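Local structure of initiator protein NS1 (Murine minute virus, 4R94) at residues Phe239-Glu242 against Gly243-His246; Asp8-Leu11 against Gly12-Trp16; Glu50-Asp54 against Glu55-Leu59. The protein nicks the viral origin and unwinds DNA to initiate and direct viral replication, with origin binding and nicking carried by this N-terminal nickase domain. One frame throughout, in Å; residues are numbered along the deposited sequence.

Contact 1. Residues Phe239-Glu242 against Gly243-His246; sequences FLKE and GERH
Glu244 reaches back from the first turn of helix 242-252 to the residue just before it: its OE1 accepts the backbone N-H of Lys241, N to OE1 2.9 Å and almost straight at 173°, through the lone pair turned away from OE2. The Lys241 and Glu244 side chains run side by side in the same direction, and Lys241 CG packs 3.6 Å from that same OE1. Glu242 and His246, one helical turn apart, form a second pair. His246 NE2 donates to Glu242 OE2 at 2.7 Å, with the oxygen close to the imidazole plane but the carboxylate turned 77° against the ring. Glu242 can reach along the helix because CG stands anti to the backbone N (chi1 -171°) and the chain stays extended beyond it, while its own carbonyl O lies over one face of the ring. Lys241 is the N-cap residue; its carbonyl O takes the Arg245 N-H at 3.0 Å, and the carboxylate of Glu244, closing back on the N-H of Lys241, resembles the reciprocal side of a capping box. Arg245 lays CG against Leu240 CB at 3.7 Å on the buried side. A water links Glu244 OE1 with Phe239 O and, weakly, Lys241 NZ; another joins Leu240 O to Arg245 NH1. Farther out, Gln117 and Ser230 bind the Arg245 guanidinium, which also makes a cation-pi contact with Tyr227. Lys216 N holds Glu242 OE1, leaving each oxygen of that carboxylate with a partner of its own.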
ATOM      1  N   PHE A 239      14.416  -1.406  -3.439  1.00 21.63           N
ATOM      2  CA  PHE A 239      15.467  -2.291  -2.955  1.00 21.39           C
ATOM      3  C   PHE A 239      16.313  -1.666  -1.859  1.00 24.64           C
ATOM      4  O   PHE A 239      17.267  -2.278  -1.389  1.00 23.35           O
ATOM      5  CB  PHE A 239      16.378  -2.729  -4.114  1.00 23.48           C
ATOM      6  CG  PHE A 239      15.682  -3.538  -5.188  1.00 22.73           C
ATOM      7  CD1 PHE A 239      14.422  -4.095  -4.992  1.00 21.24           C
ATOM      8  CD2 PHE A 239      16.317  -3.749  -6.405  1.00 24.69           C
ATOM      9  CE1 PHE A 239      13.804  -4.837  -6.001  1.00 25.38           C
ATOM     10  CE2 PHE A 239      15.707  -4.490  -7.415  1.00 25.22           C
ATOM     11  CZ  PHE A 239      14.453  -5.035  -7.210  1.00 24.89           C
ATOM     12  N   LEU A 240      15.964  -0.453  -1.432  1.00 20.96           N
ATOM     13  CA  LEU A 240      16.765   0.226  -0.415  1.00 23.62           C
ATOM     14  C   LEU A 240      16.615  -0.375   0.985  1.00 23.62           C
ATOM     15  O   LEU A 240      15.502  -0.611   1.462  1.00 21.69           O
ATOM     16  CB  LEU A 240      16.404   1.713  -0.357  1.00 21.70           C
ATOM     17  CG  LEU A 240      16.563   2.517  -1.647  1.00 19.21           C
ATOM     18  CD1 LEU A 240      16.260   4.000  -1.383  1.00 23.89           C
ATOM     19  CD2 LEU A 240      17.974   2.345  -2.201  1.00 27.45           C
ATOM     20  N   LYS A 241      17.752  -0.595   1.648  1.00 23.61           N
ATOM     21  CA  LYS A 241      17.779  -1.015   3.044  1.00 26.63           C
ATOM     22  C   LYS A 241      17.445   0.193   3.923  1.00 24.47           C
ATOM     23  O   LYS A 241      17.518   1.323   3.444  1.00 24.18           O
ATOM     24  CB  LYS A 241      19.149  -1.591   3.395  1.00 30.47           C
ATOM     25  CG  LYS A 241      19.544  -2.785   2.518  1.00 31.94           C
ATOM     26  CD  LYS A 241      21.003  -3.189   2.713  1.00 39.70           C
ATOM     27  CE  LYS A 241      21.256  -4.567   2.105  1.00 46.69           C
ATOM     28  NZ  LYS A 241      20.724  -4.670   0.719  1.00 41.12           N
ATOM     29  N   GLU A 242      17.089  -0.034   5.193  1.00 28.42           N
ATOM     30  CA  GLU A 242      16.655   1.080   6.050  1.00 25.64           C
ATOM     31  C   GLU A 242      17.708   2.180   6.118  1.00 28.24           C
ATOM     32  O   GLU A 242      17.381   3.357   6.033  1.00 25.98           O
ATOM     33  CB  GLU A 242      16.315   0.642   7.485  1.00 28.89           C
ATOM     34  CG  GLU A 242      15.656   1.810   8.258  1.00 28.82           C
ATOM     35  CD  GLU A 242      15.445   1.613   9.758  1.00 30.38           C
ATOM     36  OE1 GLU A 242      15.238   0.473  10.222  1.00 27.36           O
ATOM     37  OE2 GLU A 242      15.472   2.642  10.482  1.00 32.41           O
ATOM     38  N   GLY A 243      18.970   1.791   6.257  1.00 29.89           N
ATOM     39  CA  GLY A 243      20.047   2.764   6.334  1.00 27.04           C
ATOM     40  C   GLY A 243      20.132   3.617   5.087  1.00 24.41           C
ATOM     41  O   GLY A 243      20.387   4.811   5.162  1.00 27.30           O
ATOM     42  N   GLU A 244      19.888   3.003   3.935  1.00 25.19           N
ATOM     43  CA  GLU A 244      19.964   3.706   2.662  1.00 21.61           C
ATOM     44  C   GLU A 244      18.790   4.671   2.504  1.00 21.89           C
ATOM     45  O   GLU A 244      18.916   5.723   1.884  1.00 24.81           O
ATOM     46  CB  GLU A 244      19.997   2.703   1.499  1.00 26.19           C
ATOM     47  CG  GLU A 244      21.255   1.824   1.509  1.00 29.18           C
ATOM     48  CD  GLU A 244      21.250   0.737   0.441  1.00 34.16           C
ATOM     49  OE1 GLU A 244      20.238   0.014   0.307  1.00 29.54           O
ATOM     50  OE2 GLU A 244      22.276   0.599  -0.262  1.00 33.48           O
ATOM     51  N   ARG A 245      17.640   4.284   3.043  1.00 24.53           N
ATOM     52  CA  ARG A 245      16.460   5.132   2.987  1.00 21.89           C
ATOM     53  C   ARG A 245      16.697   6.417   3.789  1.00 23.42           C
ATOM     54  O   ARG A 245      16.340   7.511   3.353  1.00 23.92           O
ATOM     55  CB  ARG A 245      15.238   4.368   3.515  1.00 21.18           C
ATOM     56  CG  ARG A 245      14.761   3.245   2.571  1.00 20.47           C
ATOM     57  CD  ARG A 245      13.921   2.210   3.316  1.00 19.90           C
ATOM     58  NE  ARG A 245      12.751   2.813   3.953  1.00 21.06           N
ATOM     59  CZ  ARG A 245      11.517   2.760   3.465  1.00 19.43           C
ATOM     60  NH1 ARG A 245      11.276   2.137   2.307  1.00 19.50           N
ATOM     61  NH2 ARG A 245      10.525   3.349   4.127  1.00 19.08           N
ATOM     62  N   HIS A 246      17.309   6.281   4.960  1.00 25.15           N
ATOM     63  CA  HIS A 246      17.634   7.460   5.767  1.00 23.94           C
ATOM     64  C   HIS A 246      18.682   8.329   5.076  1.00 26.20           C
ATOM     65  O   HIS A 246      18.618   9.556   5.150  1.00 25.86           O
ATOM     66  CB  HIS A 246      18.108   7.034   7.156  1.00 25.08           C
ATOM     67  CG  HIS A 246      17.059   6.325   7.952  1.00 25.88           C
ATOM     68  ND1 HIS A 246      15.744   6.728   7.968  1.00 28.75           N
ATOM     69  CD2 HIS A 246      17.125   5.220   8.733  1.00 28.61           C
ATOM     70  CE1 HIS A 246      15.044   5.912   8.741  1.00 26.17           C
ATOM     71  NE2 HIS A 246      15.860   4.991   9.215  1.00 28.56           N
TER
HETATM   72  O   HOH W   1      20.096  -2.065  -1.340  1.00 40.73           O
HETATM   73  O   HOH W   2      12.802   0.364   0.655  1.00 21.55           O

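Contact 2. Residues Asp8-Leu11 against Gly12-Trp16; sequences DEVL and GATNW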
ATOM      1  N   ASP A   8      24.980   4.633  -6.565  1.00 36.85           N
ATOM      2  CA  ASP A   8      24.141   5.142  -7.641  1.00 40.21           C
ATOM      3  C   ASP A   8      22.668   4.961  -7.290  1.00 36.40           C
ATOM      4  O   ASP A   8      21.826   5.770  -7.674  1.00 35.89           O
ATOM      5  CB  ASP A   8      24.444   4.439  -8.964  1.00 40.03           C
ATOM      6  CG  ASP A   8      25.899   4.550  -9.365  1.00 44.41           C
ATOM      7  OD1 ASP A   8      26.657   5.260  -8.670  1.00 46.71           O
ATOM      8  OD2 ASP A   8      26.277   3.931 -10.382  1.00 50.26           O
ATOM      9  N   GLU A   9      22.378   3.891  -6.555  1.00 34.06           N
ATOM     10  CA  GLU A   9      21.013   3.575  -6.160  1.00 32.99           C
ATOM     11  C   GLU A   9      20.449   4.645  -5.229  1.00 31.83           C
ATOM     12  O   GLU A   9      19.310   5.078  -5.394  1.00 30.26           O
ATOM     13  CB  GLU A   9      20.958   2.200  -5.493  1.00 36.88           C
ATOM     14  CG  GLU A   9      21.180   1.023  -6.455  1.00 40.68           C
ATOM     15  CD  GLU A   9      22.639   0.841  -6.890  1.00 45.46           C
ATOM     16  OE1 GLU A   9      23.558   1.217  -6.128  1.00 40.38           O
ATOM     17  OE2 GLU A   9      22.861   0.306  -8.004  1.00 50.20           O
ATOM     18  N   VAL A  10      21.249   5.063  -4.253  1.00 30.34           N
ATOM     19  CA  VAL A  10      20.829   6.095  -3.314  1.00 26.96           C
ATOM     20  C   VAL A  10      20.740   7.443  -4.024  1.00 30.43           C
ATOM     21  O   VAL A  10      19.745   8.167  -3.887  1.00 27.43           O
ATOM     22  CB  VAL A  10      21.790   6.167  -2.114  1.00 29.93           C
ATOM     23  CG1 VAL A  10      21.590   7.456  -1.314  1.00 33.63           C
ATOM     24  CG2 VAL A  10      21.627   4.938  -1.228  1.00 33.33           C
ATOM     25  N   LEU A  11      21.762   7.772  -4.812  1.00 31.65           N
ATOM     26  CA  LEU A  11      21.736   9.003  -5.595  1.00 31.22           C
ATOM     27  C   LEU A  11      20.553   9.018  -6.559  1.00 29.00           C
ATOM     28  O   LEU A  11      19.852  10.025  -6.677  1.00 28.90           O
ATOM     29  CB  LEU A  11      23.044   9.178  -6.376  1.00 34.80           C
ATOM     30  CG  LEU A  11      24.302   9.475  -5.565  1.00 39.54           C
ATOM     31  CD1 LEU A  11      25.508   9.501  -6.483  1.00 37.20           C
ATOM     32  CD2 LEU A  11      24.155  10.795  -4.848  1.00 36.89           C
ATOM     33  N   GLY A  12      20.320   7.893  -7.232  1.00 27.84           N
ATOM     34  CA  GLY A  12      19.245   7.789  -8.200  1.00 27.63           C
ATOM     35  C   GLY A  12      17.875   7.984  -7.580  1.00 27.64           C
ATOM     36  O   GLY A  12      17.024   8.679  -8.139  1.00 25.99           O
ATOM     37  N   ALA A  13      17.657   7.358  -6.426  1.00 25.14           N
ATOM     38  CA  ALA A  13      16.389   7.501  -5.719  1.00 23.99           C
ATOM     39  C   ALA A  13      16.165   8.946  -5.259  1.00 27.35           C
ATOM     40  O   ALA A  13      15.073   9.501  -5.429  1.00 25.05           O
ATOM     41  CB  ALA A  13      16.336   6.546  -4.531  1.00 25.53           C
ATOM     42  N   THR A  14      17.202   9.553  -4.690  1.00 24.65           N
ATOM     43  CA  THR A  14      17.115  10.938  -4.228  1.00 24.99           C
ATOM     44  C   THR A  14      16.736  11.882  -5.377  1.00 25.43           C
ATOM     45  O   THR A  14      15.815  12.697  -5.254  1.00 25.63           O
ATOM     46  CB  THR A  14      18.443  11.404  -3.596  1.00 25.07           C
ATOM     47  OG1 THR A  14      18.856  10.481  -2.579  1.00 26.12           O
ATOM     48  CG2 THR A  14      18.274  12.799  -2.971  1.00 23.52           C
ATOM     49  N   ASN A  15      17.430  11.748  -6.503  1.00 26.01           N
ATOM     50  CA  ASN A  15      17.157  12.586  -7.670  1.00 28.15           C
ATOM     51  C   ASN A  15      15.755  12.393  -8.235  1.00 28.90           C
ATOM     52  O   ASN A  15      15.093  13.361  -8.610  1.00 29.68           O
ATOM     53  CB  ASN A  15      18.191  12.328  -8.767  1.00 29.98           C
ATOM     54  CG  ASN A  15      19.549  12.921  -8.438  1.00 37.76           C
ATOM     55  OD1 ASN A  15      19.650  13.920  -7.712  1.00 39.47           O
ATOM     56  ND2 ASN A  15      20.605  12.314  -8.973  1.00 39.90           N
ATOM     57  N   TRP A  16      15.302  11.145  -8.298  1.00 24.30           N
ATOM     58  CA  TRP A  16      13.972  10.837  -8.803  1.00 26.78           C
ATOM     59  C   TRP A  16      12.884  11.480  -7.936  1.00 26.56           C
ATOM     60  O   TRP A  16      11.911  12.044  -8.457  1.00 27.47           O
ATOM     61  CB  TRP A  16      13.798   9.312  -8.872  1.00 25.96           C
ATOM     62  CG  TRP A  16      12.552   8.796  -9.526  1.00 28.98           C
ATOM     63  CD1 TRP A  16      12.353   8.564 -10.867  1.00 30.17           C
ATOM     64  CD2 TRP A  16      11.356   8.367  -8.866  1.00 26.06           C
ATOM     65  NE1 TRP A  16      11.098   8.049 -11.074  1.00 28.26           N
ATOM     66  CE2 TRP A  16      10.466   7.917  -9.864  1.00 26.78           C
ATOM     67  CE3 TRP A  16      10.950   8.324  -7.529  1.00 22.45           C
ATOM     68  CZ2 TRP A  16       9.190   7.433  -9.563  1.00 26.77           C
ATOM     69  CZ3 TRP A  16       9.686   7.849  -7.238  1.00 22.73           C
ATOM     70  CH2 TRP A  16       8.820   7.414  -8.246  1.00 23.33           C
TER
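Thr14 folds its hydroxyl back onto the preceding turn of helix 8-19, where OG1 donates to Val10 O at 2.8 Å. With OG1 beside the backbone N (chi1 -53°), the hydroxyl hangs above the plane of the Val10 carbonyl, 37° out of it. Thr14 N approaches the same oxygen from the opposite face at 3.0 Å, so one carbonyl is gripped by two donors from a single residue. This is the buried part of the contact. Ala13 lies there too, its CB 3.4 Å from Glu9 O, and its N-H binds that oxygen in the ordinary helical way. Gly12 brings its backbone N to 2.6 Å from Asp8 O, a short bond at the start of the helix. Val10 and Thr14 pack against helix 242-252: Val10 meets Glu244 and Leu251, Thr14 meets Val248 and Leu251, and Ala13 touches Leu240 in the loop before that helix.

The side chains of Asp8, Glu9, Leu11 and Asn15 make up the looser, solvent-exposed side. Leu11 and Asn15 are a turn apart, yet their side chains do not pack on each other; what joins them is the backbone bond from Asn15 N to Leu11 O, 3.0 Å long. The Asn15 amide lies back over the same turn, ND2 3.3 Å from Leu11 O, but the N-H is not aimed at it and no hydrogen bond forms. Trp16 takes no part across the contact; its indole makes a cation-pi contact with Lys20 and packs on Ser233 and Lys236. The pattern is that of an amphipathic N-terminal alpha-helix laid against the last helix of this chain, with a threonine hydroxyl doubling the i to i-4 backbone bond on the packed side.

Contact 3. Residues Glu50-Asp54 against Glu55-Leu59; sequences ELQED and ELKSL
Leu51 lies alongside Leu56, the two side chains pointing the same way, with Leu51 CB 3.7 Å from Leu56 CD2. This apolar pair brings the loop before helix 54-70 against its first turn. Glu53 occupies the N-cap position, and its carboxylate curls round over the N-H groups of the first turn. OE1 takes the Leu56 N-H at 2.9 Å, met from above the carboxylate plane rather than within it; OE2 receives a weak bond from Glu55 N, 3.3 Å long. The bend that brings the acid back lies at chi2, -83°, after a CG set anti to the backbone N. The Glu53 carbonyl meanwhile accepts Lys57 N at 2.9 Å, so side chain and main chain of one residue both serve the helix start.

Lys57 sends its own chain back across the loop. CG rests 3.3 Å from Glu53 O, and bends at chi3 and chi4 carry NZ to Gln52 OE1, a 3.2 Å hydrogen bond tilted 28° from the amide's carbonyl plane. The other end of that amide is held as well: Gln52 NE2 donates to Glu50 O at 3.0 Å, which should limit rotation of the group. Glu55 runs beside Glu53, their carboxylate planes 72° apart, and Lys96 on helix 81-104 forms salt bridges with OE1 of both, probably easing the repulsion between the two acids. Helix 81-104 also covers Leu56 through Ser92 and Leu93, while Trp156 of helix 142-160 touches both Leu51 and Leu56, placing this helix start against two neighbouring helices.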
ATOM      1  N   GLU A  50      -3.226 -17.736  -2.933  1.00 28.89           N
ATOM      2  CA  GLU A  50      -2.428 -17.192  -4.017  1.00 30.43           C
ATOM      3  C   GLU A  50      -3.174 -17.472  -5.308  1.00 30.38           C
ATOM      4  O   GLU A  50      -3.207 -18.602  -5.794  1.00 31.98           O
ATOM      5  CB  GLU A  50      -1.023 -17.793  -4.027  1.00 33.98           C
ATOM      6  CG  GLU A  50      -0.160 -17.323  -2.857  1.00 34.13           C
ATOM      7  CD  GLU A  50       1.163 -18.064  -2.780  1.00 39.26           C
ATOM      8  OE1 GLU A  50       2.132 -17.629  -3.435  1.00 36.82           O
ATOM      9  OE2 GLU A  50       1.226 -19.089  -2.069  1.00 51.43           O
ATOM     10  N   LEU A  51      -3.799 -16.432  -5.839  1.00 28.97           N
ATOM     11  CA  LEU A  51      -4.658 -16.573  -6.995  1.00 29.02           C
ATOM     12  C   LEU A  51      -3.825 -16.674  -8.267  1.00 31.14           C
ATOM     13  O   LEU A  51      -2.890 -15.906  -8.478  1.00 28.93           O
ATOM     14  CB  LEU A  51      -5.637 -15.403  -7.055  1.00 27.34           C
ATOM     15  CG  LEU A  51      -6.443 -15.285  -5.753  1.00 28.43           C
ATOM     16  CD1 LEU A  51      -7.255 -13.987  -5.751  1.00 24.68           C
ATOM     17  CD2 LEU A  51      -7.357 -16.501  -5.534  1.00 27.31           C
ATOM     18  N   GLN A  52      -4.180 -17.630  -9.117  1.00 31.59           N
ATOM     19  CA  GLN A  52      -3.329 -18.017 -10.235  1.00 32.94           C
ATOM     20  C   GLN A  52      -3.503 -17.150 -11.466  1.00 37.83           C
ATOM     21  O   GLN A  52      -3.300 -17.606 -12.591  1.00 39.49           O
ATOM     22  CB  GLN A  52      -3.596 -19.479 -10.588  1.00 33.08           C
ATOM     23  CG  GLN A  52      -3.123 -20.429  -9.510  1.00 35.31           C
ATOM     24  CD  GLN A  52      -1.662 -20.209  -9.177  1.00 41.64           C
ATOM     25  OE1 GLN A  52      -0.782 -20.449 -10.006  1.00 44.55           O
ATOM     26  NE2 GLN A  52      -1.394 -19.736  -7.965  1.00 34.44           N
ATOM     27  N   GLU A  53      -3.893 -15.903 -11.246  1.00 31.73           N
ATOM     28  CA  GLU A  53      -3.987 -14.914 -12.306  1.00 32.80           C
ATOM     29  C   GLU A  53      -2.575 -14.453 -12.645  1.00 32.91           C
ATOM     30  O   GLU A  53      -1.783 -14.166 -11.746  1.00 29.72           O
ATOM     31  CB  GLU A  53      -4.880 -13.752 -11.862  1.00 34.15           C
ATOM     32  CG  GLU A  53      -5.423 -12.893 -12.991  1.00 38.22           C
ATOM     33  CD  GLU A  53      -4.439 -11.850 -13.447  1.00 42.27           C
ATOM     34  OE1 GLU A  53      -3.846 -11.187 -12.576  1.00 35.46           O
ATOM     35  OE2 GLU A  53      -4.253 -11.691 -14.674  1.00 48.01           O
ATOM     36  N   ASP A  54      -2.243 -14.402 -13.933  1.00 33.61           N
ATOM     37  CA  ASP A  54      -0.859 -14.153 -14.344  1.00 34.33           C
ATOM     38  C   ASP A  54      -0.283 -12.843 -13.805  1.00 32.62           C
ATOM     39  O   ASP A  54       0.833 -12.835 -13.293  1.00 27.43           O
ATOM     40  CB  ASP A  54      -0.735 -14.161 -15.870  1.00 40.16           C
ATOM     41  CG  ASP A  54      -0.665 -15.565 -16.441  1.00 48.95           C
ATOM     42  OD1 ASP A  54      -0.336 -16.506 -15.683  1.00 48.30           O
ATOM     43  OD2 ASP A  54      -0.937 -15.727 -17.651  1.00 57.52           O
ATOM     44  N   GLU A  55      -1.031 -11.748 -13.940  1.00 31.31           N
ATOM     45  CA  GLU A  55      -0.552 -10.442 -13.489  1.00 30.00           C
ATOM     46  C   GLU A  55      -0.331 -10.430 -11.983  1.00 30.01           C
ATOM     47  O   GLU A  55       0.672  -9.913 -11.500  1.00 26.30           O
ATOM     48  CB  GLU A  55      -1.523  -9.325 -13.875  1.00 37.18           C
ATOM     49  CG  GLU A  55      -1.049  -7.936 -13.416  1.00 34.65           C
ATOM     50  CD  GLU A  55      -1.957  -6.804 -13.876  1.00 42.30           C
ATOM     51  OE1 GLU A  55      -3.089  -7.081 -14.323  1.00 49.39           O
ATOM     52  OE2 GLU A  55      -1.535  -5.630 -13.788  1.00 46.46           O
ATOM     53  N   LEU A  56      -1.281 -10.998 -11.249  1.00 27.03           N
ATOM     54  CA  LEU A  56      -1.184 -11.108  -9.799  1.00 22.10           C
ATOM     55  C   LEU A  56       0.058 -11.889  -9.377  1.00 25.55           C
ATOM     56  O   LEU A  56       0.787 -11.482  -8.474  1.00 22.17           O
ATOM     57  CB  LEU A  56      -2.435 -11.778  -9.253  1.00 27.71           C
ATOM     58  CG  LEU A  56      -2.990 -11.345  -7.910  1.00 30.75           C
ATOM     59  CD1 LEU A  56      -3.069  -9.798  -7.776  1.00 19.85           C
ATOM     60  CD2 LEU A  56      -4.360 -11.981  -7.746  1.00 27.20           C
ATOM     61  N   LYS A  57       0.302 -13.022 -10.040  1.00 21.55           N
ATOM     62  CA  LYS A  57       1.488 -13.809  -9.737  1.00 20.80           C
ATOM     63  C   LYS A  57       2.763 -13.002  -9.953  1.00 21.36           C
ATOM     64  O   LYS A  57       3.682 -13.050  -9.127  1.00 23.35           O
ATOM     65  CB  LYS A  57       1.511 -15.087 -10.594  1.00 26.59           C
ATOM     66  CG  LYS A  57       0.442 -16.078 -10.202  1.00 31.10           C
ATOM     67  CD  LYS A  57       0.355 -17.223 -11.210  1.00 36.48           C
ATOM     68  CE  LYS A  57       1.596 -18.089 -11.141  1.00 41.71           C
ATOM     69  NZ  LYS A  57       1.772 -18.620  -9.765  1.00 43.49           N
ATOM     70  N   SER A  58       2.807 -12.254 -11.052  1.00 21.29           N
ATOM     71  CA  SER A  58       3.965 -11.434 -11.390  1.00 25.91           C
ATOM     72  C   SER A  58       4.175 -10.348 -10.338  1.00 26.12           C
ATOM     73  O   SER A  58       5.310 -10.050  -9.938  1.00 24.38           O
ATOM     74  CB  SER A  58       3.782 -10.805 -12.770  1.00 30.01           C
ATOM     75  OG  SER A  58       4.910 -10.037 -13.140  1.00 38.70           O
ATOM     76  N   LEU A  59       3.071  -9.755  -9.898  1.00 22.63           N
ATOM     77  CA  LEU A  59       3.156  -8.706  -8.880  1.00 21.12           C
ATOM     78  C   LEU A  59       3.642  -9.273  -7.554  1.00 19.93           C
ATOM     79  O   LEU A  59       4.459  -8.639  -6.861  1.00 21.23           O
ATOM     80  CB  LEU A  59       1.803  -8.008  -8.704  1.00 20.81           C
ATOM     81  CG  LEU A  59       1.433  -7.077  -9.861  1.00 20.76           C
ATOM     82  CD1 LEU A  59      -0.027  -6.671  -9.802  1.00 21.50           C
ATOM     83  CD2 LEU A  59       2.336  -5.845  -9.854  1.00 24.49           C
TER

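Overall arrangement
Contacts 1 and 2 belong to one patch, their centres about 11 Å apart, where helix 8-19 packs on helix 242-252, the last of this chain, and on the loop before it: Glu244 CB meets Val10 CG2 at 3.9 Å, and Leu240 CD1 meets Ala13 CB at 4.0 Å. Contact 3 is separate, centred about 28 Å from contact 1 and about 30 Å from contact 2, although it too marks a helix start. Of the three, contact 1 alone approaches the nuclease site. The Arg245 side chain is about 7 Å from that of the metal ligand Glu119, about 9 Å from that of the active-site Tyr210 and about 11 Å from the bound magnesium ion.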